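Local coordinates for protein putative peptidase (Chlamydophila abortus, PDB 3CE2) that probably acts as a zinc-dependent metallopeptidase of the M3B oligopeptidase F family, cutting small peptides, at residues Y328-A333 / V386-T391; D335-S340 / M438-S443; S342-E347 / N558-Y563; F548-L553 / F596-K601. All coordinates share one frame; numbering follows the deposited sequence.

Contact 1: Y328-A333 / V386-T391; sequences YTFQEA and VLLNYT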
# COMPACT_ATOMS: atom_id res chain seq x y z
N TYR A 328 15.10 -22.92 -3.67
CA TYR A 328 16.08 -22.09 -4.35
C TYR A 328 17.12 -21.58 -3.37
O TYR A 328 16.76 -21.06 -2.31
CB TYR A 328 15.38 -20.89 -4.99
CG TYR A 328 14.39 -21.24 -6.09
CD1 TYR A 328 14.78 -21.25 -7.43
CD2 TYR A 328 13.05 -21.57 -5.79
CE1 TYR A 328 13.89 -21.57 -8.45
CE2 TYR A 328 12.16 -21.90 -6.81
CZ TYR A 328 12.59 -21.89 -8.14
OH TYR A 328 11.74 -22.21 -9.19
N THR A 329 18.40 -21.72 -3.70
CA THR A 329 19.41 -21.01 -2.93
C THR A 329 19.24 -19.51 -3.17
O THR A 329 18.57 -19.11 -4.12
CB THR A 329 20.86 -21.39 -3.33
OG1 THR A 329 21.06 -21.10 -4.72
CG2 THR A 329 21.14 -22.84 -3.06
N PHE A 330 19.86 -18.69 -2.34
CA PHE A 330 19.81 -17.28 -2.61
C PHE A 330 20.31 -17.06 -4.04
O PHE A 330 19.62 -16.46 -4.87
CB PHE A 330 20.62 -16.48 -1.61
CG PHE A 330 20.28 -15.02 -1.63
CD1 PHE A 330 19.11 -14.56 -1.00
CD2 PHE A 330 21.06 -14.12 -2.34
CE1 PHE A 330 18.77 -13.23 -1.05
CE2 PHE A 330 20.74 -12.79 -2.39
CZ PHE A 330 19.58 -12.34 -1.74
N GLN A 331 21.50 -17.58 -4.31
CA GLN A 331 22.09 -17.50 -5.63
C GLN A 331 21.06 -17.82 -6.68
O GLN A 331 20.86 -17.04 -7.61
CB GLN A 331 23.27 -18.46 -5.77
CG GLN A 331 24.19 -18.09 -6.94
CD GLN A 331 24.31 -16.57 -7.14
OE1 GLN A 331 24.72 -15.84 -6.24
NE2 GLN A 331 23.92 -16.10 -8.32
N GLU A 332 20.39 -18.95 -6.52
CA GLU A 332 19.42 -19.35 -7.54
C GLU A 332 18.27 -18.38 -7.64
O GLU A 332 17.76 -18.15 -8.72
CB GLU A 332 18.88 -20.74 -7.27
CG GLU A 332 19.71 -21.86 -7.85
CD GLU A 332 19.64 -23.12 -7.00
OE1 GLU A 332 18.84 -23.17 -6.03
OE2 GLU A 332 20.41 -24.07 -7.30
N ALA A 333 17.85 -17.81 -6.52
CA ALA A 333 16.75 -16.85 -6.55
C ALA A 333 17.17 -15.68 -7.44
O ALA A 333 16.44 -15.29 -8.35
CB ALA A 333 16.41 -16.37 -5.15
N VAL A 386 17.24 -3.78 1.87
CA VAL A 386 16.18 -4.76 1.85
C VAL A 386 16.37 -5.72 3.00
O VAL A 386 17.40 -6.42 3.07
CB VAL A 386 16.24 -5.59 0.58
CG1 VAL A 386 15.14 -6.61 0.60
CG2 VAL A 386 16.11 -4.70 -0.60
N LEU A 387 15.39 -5.75 3.90
CA LEU A 387 15.34 -6.80 4.90
C LEU A 387 14.53 -8.02 4.44
O LEU A 387 13.33 -7.93 4.18
CB LEU A 387 14.80 -6.25 6.20
CG LEU A 387 14.84 -7.31 7.31
CD1 LEU A 387 15.18 -6.66 8.66
CD2 LEU A 387 13.54 -8.12 7.35
N LEU A 388 15.20 -9.15 4.35
CA LEU A 388 14.60 -10.43 3.99
C LEU A 388 14.67 -11.43 5.16
O LEU A 388 15.46 -11.27 6.11
CB LEU A 388 15.37 -11.02 2.79
CG LEU A 388 14.87 -11.02 1.34
CD1 LEU A 388 14.19 -9.76 0.95
CD2 LEU A 388 16.00 -11.32 0.36
N ASN A 389 13.84 -12.47 5.09
CA ASN A 389 13.99 -13.65 5.94
C ASN A 389 14.00 -14.87 5.03
O ASN A 389 13.09 -15.71 5.06
CB ASN A 389 12.87 -13.70 6.98
CG ASN A 389 13.19 -12.85 8.20
OD1 ASN A 389 14.04 -13.22 9.03
ND2 ASN A 389 12.55 -11.68 8.31
N TYR A 390 15.03 -14.94 4.20
CA TYR A 390 15.00 -15.79 3.02
C TYR A 390 14.96 -17.25 3.43
O TYR A 390 15.84 -17.70 4.14
CB TYR A 390 16.19 -15.51 2.10
CG TYR A 390 16.06 -16.29 0.84
CD1 TYR A 390 15.19 -15.88 -0.16
CD2 TYR A 390 16.73 -17.51 0.67
CE1 TYR A 390 15.01 -16.63 -1.32
CE2 TYR A 390 16.57 -18.27 -0.48
CZ TYR A 390 15.70 -17.83 -1.47
OH TYR A 390 15.52 -18.56 -2.64
N THR A 391 13.95 -18.00 2.98
CA THR A 391 13.82 -19.42 3.39
C THR A 391 13.95 -20.42 2.23
O THR A 391 14.13 -21.61 2.47
CB THR A 391 12.54 -19.73 4.26
OG1 THR A 391 11.35 -19.25 3.61
CG2 THR A 391 12.65 -19.09 5.64

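Contact 2: D335-S340 / M438-S443; sequences DLIYTS and MLLMDS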
# COMPACT_ATOMS: atom_id res chain seq x y z
N ASP A 335 19.50 -15.59 -9.83
CA ASP A 335 19.58 -15.97 -11.24
C ASP A 335 18.19 -15.94 -11.86
O ASP A 335 18.01 -15.57 -13.02
CB ASP A 335 20.19 -17.36 -11.41
CG ASP A 335 21.63 -17.41 -10.95
OD1 ASP A 335 22.25 -16.32 -10.85
OD2 ASP A 335 22.14 -18.53 -10.68
N LEU A 336 17.21 -16.35 -11.06
CA LEU A 336 15.83 -16.38 -11.50
C LEU A 336 15.30 -14.95 -11.74
O LEU A 336 14.78 -14.64 -12.81
CB LEU A 336 14.97 -17.13 -10.48
CG LEU A 336 13.63 -17.66 -10.99
CD1 LEU A 336 13.83 -18.42 -12.31
CD2 LEU A 336 12.97 -18.53 -9.94
N ILE A 337 15.45 -14.10 -10.73
CA ILE A 337 15.05 -12.71 -10.86
C ILE A 337 15.69 -12.13 -12.12
O ILE A 337 15.01 -11.58 -12.99
CB ILE A 337 15.52 -11.86 -9.66
CG1 ILE A 337 14.76 -12.26 -8.40
CG2 ILE A 337 15.34 -10.38 -9.94
CD1 ILE A 337 13.29 -12.30 -8.61
N TYR A 338 17.00 -12.30 -12.21
CA TYR A 338 17.79 -11.72 -13.29
C TYR A 338 17.24 -12.04 -14.68
O TYR A 338 17.12 -11.17 -15.53
CB TYR A 338 19.24 -12.18 -13.15
CG TYR A 338 20.19 -11.44 -14.06
CD1 TYR A 338 20.71 -10.22 -13.70
CD2 TYR A 338 20.56 -11.99 -15.29
CE1 TYR A 338 21.58 -9.54 -14.53
CE2 TYR A 338 21.43 -11.31 -16.14
CZ TYR A 338 21.93 -10.09 -15.75
OH TYR A 338 22.79 -9.41 -16.58
N THR A 339 16.89 -13.29 -14.92
CA THR A 339 16.33 -13.61 -16.24
C THR A 339 14.86 -13.22 -16.34
O THR A 339 14.39 -12.85 -17.40
CB THR A 339 16.50 -15.10 -16.61
OG1 THR A 339 15.93 -15.93 -15.59
CG2 THR A 339 18.00 -15.44 -16.78
N SER A 340 14.14 -13.32 -15.22
CA SER A 340 12.71 -13.03 -15.22
C SER A 340 12.37 -11.56 -15.46
O SER A 340 11.34 -11.25 -16.05
CB SER A 340 12.07 -13.48 -13.92
OG SER A 340 12.11 -14.89 -13.81
N MET A 438 4.40 -9.58 -11.07
CA MET A 438 3.68 -10.02 -12.27
C MET A 438 4.62 -10.45 -13.39
O MET A 438 4.43 -11.49 -14.00
CB MET A 438 2.72 -8.93 -12.75
CG MET A 438 1.56 -8.69 -11.77
SD MET A 438 0.39 -10.07 -11.78
CE MET A 438 0.08 -10.30 -10.04
N LEU A 439 5.63 -9.65 -13.64
CA LEU A 439 6.68 -9.98 -14.59
C LEU A 439 7.31 -11.33 -14.27
O LEU A 439 7.50 -12.15 -15.15
CB LEU A 439 7.75 -8.90 -14.53
CG LEU A 439 8.85 -8.90 -15.60
CD1 LEU A 439 8.36 -9.39 -16.98
CD2 LEU A 439 9.47 -7.49 -15.67
N LEU A 440 7.66 -11.55 -13.01
CA LEU A 440 8.29 -12.81 -12.61
C LEU A 440 7.41 -14.01 -13.02
O LEU A 440 7.87 -14.91 -13.71
CB LEU A 440 8.56 -12.79 -11.12
CG LEU A 440 8.89 -14.12 -10.44
CD1 LEU A 440 10.31 -14.50 -10.71
CD2 LEU A 440 8.66 -14.03 -8.94
N MET A 441 6.15 -14.01 -12.58
CA MET A 441 5.18 -15.02 -13.02
C MET A 441 5.04 -15.10 -14.55
O MET A 441 5.06 -16.18 -15.14
CB MET A 441 3.82 -14.79 -12.36
CG MET A 441 3.71 -15.22 -10.91
SD MET A 441 2.17 -14.58 -10.18
CE MET A 441 2.57 -14.68 -8.44
N ASP A 442 4.90 -13.97 -15.21
CA ASP A 442 4.86 -13.99 -16.66
C ASP A 442 6.04 -14.73 -17.28
O ASP A 442 5.85 -15.57 -18.16
CB ASP A 442 4.83 -12.58 -17.22
CG ASP A 442 4.60 -12.58 -18.72
OD1 ASP A 442 3.45 -12.87 -19.10
OD2 ASP A 442 5.55 -12.30 -19.49
N SER A 443 7.24 -14.40 -16.85
CA SER A 443 8.45 -15.00 -17.39
C SER A 443 8.56 -16.47 -17.05
O SER A 443 9.05 -17.25 -17.87
CB SER A 443 9.69 -14.29 -16.88
OG SER A 443 9.77 -12.98 -17.40

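Contact 3: S342-E347 / N558-Y563; sequences SPLGTE and NALNSY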
# COMPACT_ATOMS: atom_id res chain seq x y z
N SER A 342 14.32 -9.48 -17.15
CA SER A 342 15.05 -8.94 -18.32
C SER A 342 14.28 -7.96 -19.23
O SER A 342 14.87 -7.05 -19.80
CB SER A 342 15.75 -10.05 -19.15
OG SER A 342 14.83 -10.96 -19.72
N PRO A 343 12.96 -8.13 -19.38
CA PRO A 343 12.29 -7.08 -20.16
C PRO A 343 12.41 -5.68 -19.54
O PRO A 343 12.04 -4.70 -20.19
CB PRO A 343 10.84 -7.53 -20.18
CG PRO A 343 10.90 -9.00 -19.96
CD PRO A 343 12.03 -9.19 -18.98
N LEU A 344 12.91 -5.57 -18.31
CA LEU A 344 13.11 -4.25 -17.73
C LEU A 344 14.45 -3.67 -18.15
O LEU A 344 14.82 -2.55 -17.78
CB LEU A 344 12.99 -4.30 -16.22
CG LEU A 344 11.62 -4.70 -15.70
CD1 LEU A 344 11.59 -4.57 -14.20
CD2 LEU A 344 10.54 -3.85 -16.30
N GLY A 345 15.19 -4.45 -18.94
CA GLY A 345 16.43 -3.95 -19.50
C GLY A 345 17.68 -4.33 -18.74
O GLY A 345 17.67 -4.48 -17.51
N THR A 346 18.77 -4.47 -19.49
CA THR A 346 20.08 -4.80 -18.95
C THR A 346 20.42 -3.95 -17.73
O THR A 346 20.91 -4.45 -16.73
CB THR A 346 21.17 -4.59 -20.03
OG1 THR A 346 20.91 -5.48 -21.10
CG2 THR A 346 22.54 -4.88 -19.49
N GLU A 347 20.15 -2.65 -17.83
CA GLU A 347 20.60 -1.75 -16.79
C GLU A 347 19.87 -1.94 -15.48
O GLU A 347 20.51 -2.01 -14.44
CB GLU A 347 20.50 -0.30 -17.26
CG GLU A 347 21.12 -0.11 -18.63
CD GLU A 347 21.85 1.22 -18.74
OE1 GLU A 347 22.12 1.82 -17.67
OE2 GLU A 347 22.15 1.65 -19.87
N ASN A 558 8.01 3.40 -26.86
CA ASN A 558 9.02 3.22 -25.84
C ASN A 558 8.35 3.23 -24.48
O ASN A 558 8.33 4.23 -23.76
CB ASN A 558 10.27 4.13 -25.99
CG ASN A 558 9.94 5.61 -26.09
OD1 ASN A 558 10.60 6.44 -25.47
ND2 ASN A 558 8.93 5.96 -26.87
N ALA A 559 7.75 2.09 -24.16
CA ALA A 559 7.00 1.93 -22.94
C ALA A 559 7.98 1.73 -21.80
O ALA A 559 7.82 2.30 -20.72
CB ALA A 559 6.11 0.75 -23.04
N LEU A 560 9.02 0.95 -22.07
CA LEU A 560 10.10 0.76 -21.12
C LEU A 560 10.76 2.08 -20.66
O LEU A 560 10.97 2.29 -19.46
CB LEU A 560 11.14 -0.18 -21.70
CG LEU A 560 12.25 -0.43 -20.71
CD1 LEU A 560 11.63 -0.73 -19.34
CD2 LEU A 560 13.13 -1.58 -21.21
N ASN A 561 11.09 2.96 -21.60
CA ASN A 561 11.66 4.24 -21.19
C ASN A 561 10.71 4.97 -20.30
O ASN A 561 11.11 5.58 -19.32
CB ASN A 561 12.01 5.12 -22.39
CG ASN A 561 13.23 4.62 -23.10
OD1 ASN A 561 14.30 4.52 -22.50
ND2 ASN A 561 13.07 4.24 -24.37
N SER A 562 9.44 4.87 -20.63
CA SER A 562 8.41 5.51 -19.87
C SER A 562 8.29 4.98 -18.44
O SER A 562 8.18 5.76 -17.48
CB SER A 562 7.09 5.41 -20.63
OG SER A 562 7.02 6.46 -21.58
N TYR A 563 8.34 3.66 -18.29
CA TYR A 563 8.24 3.09 -16.96
C TYR A 563 9.45 3.57 -16.18
O TYR A 563 9.32 4.01 -15.04
CB TYR A 563 8.18 1.58 -17.01
CG TYR A 563 8.12 0.93 -15.65
CD1 TYR A 563 7.11 1.22 -14.76
CD2 TYR A 563 9.07 -0.01 -15.26
CE1 TYR A 563 7.05 0.64 -13.53
CE2 TYR A 563 9.00 -0.62 -14.02
CZ TYR A 563 7.99 -0.29 -13.17
OH TYR A 563 7.93 -0.88 -11.93

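Contact 4: F548-L553 / F596-K601; sequences FLEKIL and FCFIEK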
# COMPACT_ATOMS: atom_id res chain seq x y z
N PHE A 548 1.56 -0.66 -17.62
CA PHE A 548 3.00 -0.54 -17.89
C PHE A 548 3.59 -1.84 -18.36
O PHE A 548 4.32 -1.89 -19.35
CB PHE A 548 3.70 -0.14 -16.61
CG PHE A 548 3.77 1.33 -16.41
CD1 PHE A 548 4.23 2.16 -17.42
CD2 PHE A 548 3.44 1.88 -15.20
CE1 PHE A 548 4.32 3.52 -17.23
CE2 PHE A 548 3.53 3.23 -14.99
CZ PHE A 548 3.95 4.05 -16.00
N LEU A 549 3.26 -2.90 -17.66
CA LEU A 549 3.81 -4.22 -17.98
C LEU A 549 3.40 -4.72 -19.38
O LEU A 549 4.23 -5.22 -20.15
CB LEU A 549 3.44 -5.24 -16.89
CG LEU A 549 3.97 -6.64 -17.15
CD1 LEU A 549 5.49 -6.62 -17.35
CD2 LEU A 549 3.57 -7.58 -16.03
N GLU A 550 2.11 -4.60 -19.70
CA GLU A 550 1.60 -5.06 -20.98
C GLU A 550 2.30 -4.34 -22.15
O GLU A 550 2.74 -4.98 -23.10
CB GLU A 550 0.09 -4.85 -21.04
CG GLU A 550 -0.57 -5.27 -22.36
CD GLU A 550 -0.79 -6.77 -22.48
OE1 GLU A 550 -0.23 -7.54 -21.66
OE2 GLU A 550 -1.54 -7.18 -23.39
N LYS A 551 2.43 -3.02 -22.05
CA LYS A 551 3.15 -2.26 -23.05
C LYS A 551 4.58 -2.76 -23.18
O LYS A 551 5.11 -2.86 -24.29
CB LYS A 551 3.16 -0.77 -22.70
CG LYS A 551 1.79 -0.11 -22.76
CD LYS A 551 1.83 1.39 -22.39
CE LYS A 551 0.55 2.06 -22.89
NZ LYS A 551 0.08 3.19 -22.04
N ILE A 552 5.21 -3.10 -22.06
CA ILE A 552 6.60 -3.51 -22.10
C ILE A 552 6.71 -4.88 -22.75
O ILE A 552 7.61 -5.12 -23.54
CB ILE A 552 7.25 -3.51 -20.70
CG1 ILE A 552 7.57 -2.08 -20.28
CG2 ILE A 552 8.53 -4.38 -20.67
CD1 ILE A 552 7.60 -1.90 -18.77
N LEU A 553 5.81 -5.80 -22.41
CA LEU A 553 5.91 -7.14 -23.02
C LEU A 553 5.56 -7.17 -24.53
O LEU A 553 5.83 -8.14 -25.21
CB LEU A 553 5.07 -8.17 -22.26
CG LEU A 553 5.48 -8.39 -20.80
CD1 LEU A 553 4.34 -9.06 -19.98
CD2 LEU A 553 6.79 -9.17 -20.72
N PHE A 596 -6.96 -4.93 -18.54
CA PHE A 596 -7.90 -5.99 -18.90
C PHE A 596 -7.37 -6.92 -20.00
O PHE A 596 -7.59 -8.13 -19.97
CB PHE A 596 -9.24 -5.38 -19.31
CG PHE A 596 -10.03 -4.84 -18.16
CD1 PHE A 596 -9.89 -5.38 -16.90
CD2 PHE A 596 -10.95 -3.84 -18.35
CE1 PHE A 596 -10.64 -4.90 -15.84
CE2 PHE A 596 -11.70 -3.35 -17.30
CZ PHE A 596 -11.53 -3.89 -16.03
N CYS A 597 -6.64 -6.34 -20.95
CA CYS A 597 -5.99 -7.15 -21.97
C CYS A 597 -5.09 -8.21 -21.38
O CYS A 597 -5.15 -9.38 -21.74
CB CYS A 597 -5.18 -6.27 -22.92
SG CYS A 597 -6.25 -5.36 -24.05
N PHE A 598 -4.22 -7.77 -20.48
CA PHE A 598 -3.33 -8.67 -19.80
C PHE A 598 -4.10 -9.79 -19.10
O PHE A 598 -3.72 -10.96 -19.17
CB PHE A 598 -2.53 -7.87 -18.76
CG PHE A 598 -1.49 -8.67 -18.05
CD1 PHE A 598 -0.16 -8.60 -18.45
CD2 PHE A 598 -1.84 -9.49 -16.99
CE1 PHE A 598 0.81 -9.34 -17.79
CE2 PHE A 598 -0.88 -10.24 -16.33
CZ PHE A 598 0.45 -10.17 -16.73
N ILE A 599 -5.18 -9.44 -18.43
CA ILE A 599 -5.93 -10.42 -17.67
C ILE A 599 -6.59 -11.41 -18.62
O ILE A 599 -6.50 -12.63 -18.43
CB ILE A 599 -6.94 -9.71 -16.77
CG1 ILE A 599 -6.19 -8.87 -15.75
CG2 ILE A 599 -7.82 -10.69 -16.06
CD1 ILE A 599 -7.00 -7.76 -15.20
N GLU A 600 -7.21 -10.89 -19.68
CA GLU A 600 -7.87 -11.72 -20.66
C GLU A 600 -6.92 -12.73 -21.23
O GLU A 600 -7.26 -13.91 -21.39
CB GLU A 600 -8.39 -10.85 -21.79
CG GLU A 600 -9.13 -11.59 -22.87
CD GLU A 600 -10.53 -11.95 -22.46
OE1 GLU A 600 -11.30 -11.03 -22.09
OE2 GLU A 600 -10.87 -13.16 -22.52
N LYS A 601 -5.70 -12.29 -21.52
CA LYS A 601 -4.75 -13.19 -22.12
C LYS A 601 -4.47 -14.34 -21.18
O LYS A 601 -4.35 -15.49 -21.60
CB LYS A 601 -3.45 -12.48 -22.45
CG LYS A 601 -2.57 -13.30 -23.31
CD LYS A 601 -1.15 -12.83 -23.27
CE LYS A 601 -0.27 -13.87 -23.94
NZ LYS A 601 1.11 -13.90 -23.41

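Contact 1: Y328-A333 / V386-T391
F330 and Y390 form a T-shaped pair in which the edge of the phenylalanine ring is turned toward one face of the tyrosine. The ring centres lie 5.5 Å apart and the planes stand at 83°. Contact is made by F330 CD1, which sits 4.0 Å from Y390 CG, over the face but displaced toward its rim. The F330 ring meets a second partner near its own plane, L388, whose CD2 comes to 3.6 Å from F330 CE1; these two side chains cross at about a right angle. At the edge of the tyrosine, near the ring plane, lies the carbonyl oxygen of Y328. Y390 OH donates to it at 2.8 Å, approaching from above the carbonyl plane, 59° out of it. A333 CB touches the phenol end of the same ring obliquely. CG of Y390 is anti to the backbone N (chi1 -174°), and the ring beyond it lies against the start of helix 330-340. That helix start is fixed by a capping box: E332 N donates to T329 OG1 and T329 N to E332 OE1, so the turn directly after the Y328 carbonyl is held by its own side chains. Outside the pair, K364 makes a cation-pi contact with F330. The arrangement ties the N-terminal end of helix 330-340 to L388 and Y390, on the chain running on from strand 385-387, the middle strand of a three-stranded mixed sheet, while A333 and L388 both also rest on I400 of helix 394-416, which carries the zinc-binding H402 and H406.

Contact 2: D335-S340 / M438-S443
S340 and S443 both hold OG beside the backbone N and anti to the carbonyl carbon, and for S443 this setting (chi1 -68°) aims the hydroxyl across at the last residue of helix 330-340. In L440, chi2 of 78° swings CD1 round to S340. The hydrogen bond between the helices runs from S443 OG to S340 O at 2.7 Å, in the carbonyl plane and on a lone pair. The same carbonyl oxygen also lies 3.5 Å from L439 CG, and thus has a hydroxyl and a leucine branch as neighbours. The serine CB atoms, S340 and S443, face each other at 3.9 Å. S340 OG sits 3.6 Å from L440 CD1 but turns its proton back into its own helix, donating to L336 O at 2.9 Å. That oxygen is gripped three times, by S340 N, S340 OG and the longer T339 OG1. Further along, I337 CD1 touches L440 CD1. The segment axes pass 9.4 Å apart at 88°, so helices 330-340 and 431-447 meet almost perpendicularly and the small serines occupy the crossing. I337 and L440 also rest on helix 394-416, which bears H402 and H406; helix 431-447 follows directly after E430, which binds the same zinc ion as they do. Chemically, the contact supplies the carbonyl of the last residue of helix 330-340 with a hydroxyl donor from another helix, beside the leucine branches of L439 and L440.

Contact 3: S342-E347 / N558-Y563
L560, on the first turn of helix 559-567, packs against the short 3-10 turn 342-344 that leads into helix 345-357, a turn-to-helix contact within the mainly helical M3 peptidase fold. Both its methyl branches lie over backbone: CD2 is 3.5 Å from P343 O and 3.9 Å from L344 C, and CD1 approaches L344 O. L560 points its CB toward the turn and has CG anti to the backbone N (chi1 -178°), with both methyls beyond it at the backbone. L344 answers with CD2, loosely placed against L560 CD1 and 4.2 Å from Y563 CD2; the tyrosine, one helical turn on from L560, is approached obliquely. The contact is van der Waals in character and modest in area. The second shell comes from two further helices. L344 also lies on N436 and L439 of helix 431-447, while Y563 rests on A432 and L435 of that helix, its side chain about 9 Å from that of the zinc ligand H406. I552 of helix 536-553 backs both P343 and Y563. G345, at a positive phi of 96°, turns the chain beside L560 CD2, and its N closes the 3-10 turn by donating to S342 O at 2.8 Å.

Contact 4: F548-L553 / F596-K601
L549 and F598 carry the apolar part of this contact. L549 CD2 lies 3.7 Å from F598 CE1 and also reaches CZ, approaching the ring obliquely. L553, one turn later on the same helix, brings CD1 to 4.2 Å from the same F598 CE1, but near the ring plane, at the edge. F598 has CG anti to the backbone N, and its CE1 touches both leucines. The second kind of contact is that of a carboxylate with carbon. E550 leaves its helix with CG anti to the backbone N and then bends at chi2 (79°), which sets CD beside the F598 backbone; OE1 lies at the ring edge, 3.4 Å from F598 CD1 and close to the ring plane. Carboxylate and ring planes are inclined at 71°. This places the oxygen where the weakly positive rim hydrogens of the ring would be expected to suit it. OE2 of E550 meets C597 CB at 3.8 Å, and the group thus straddles two consecutive residues of the partner helix. Charge enters too: K601 NZ stands 6.7 Å from E550 OE1, so the charged atoms are not in contact and any attraction would be long-range. K602, the next residue, forms a cation-pi contact with F598 and a salt bridge with D442 of helix 431-447. L549 also lies against L435 and M438 of that helix. With segment axes 9.7 Å apart and inclined at 69°, the arrangement is a steep helix-helix packing inside the mainly helical M3 peptidase fold, away from the zinc sites.

Contacts 2, 3 and 4 touch one another, and contact 1 joins them through contact 2, within the M3 peptidase fold. Contacts 1 and 2 share helix 330-340, with centres 15 Å apart, and touch through Y328 and L336. Contact 2 meets contact 3 where L439 packs on P343 and L344, and contact 4 where M438 and L439 meet L549; contact 3 reaches contact 4 through A559 on K551 and Y563 on F548. Contacts 1 and 4, with centres 28 Å apart, do not touch. In sequence, contacts 1, 2 and 3 interleave, as do 3 and 4, whereas 4 opens after 1 and 2 close. Helices far apart in sequence are thereby joined, among them helix 431-447, which follows zinc ligand E430.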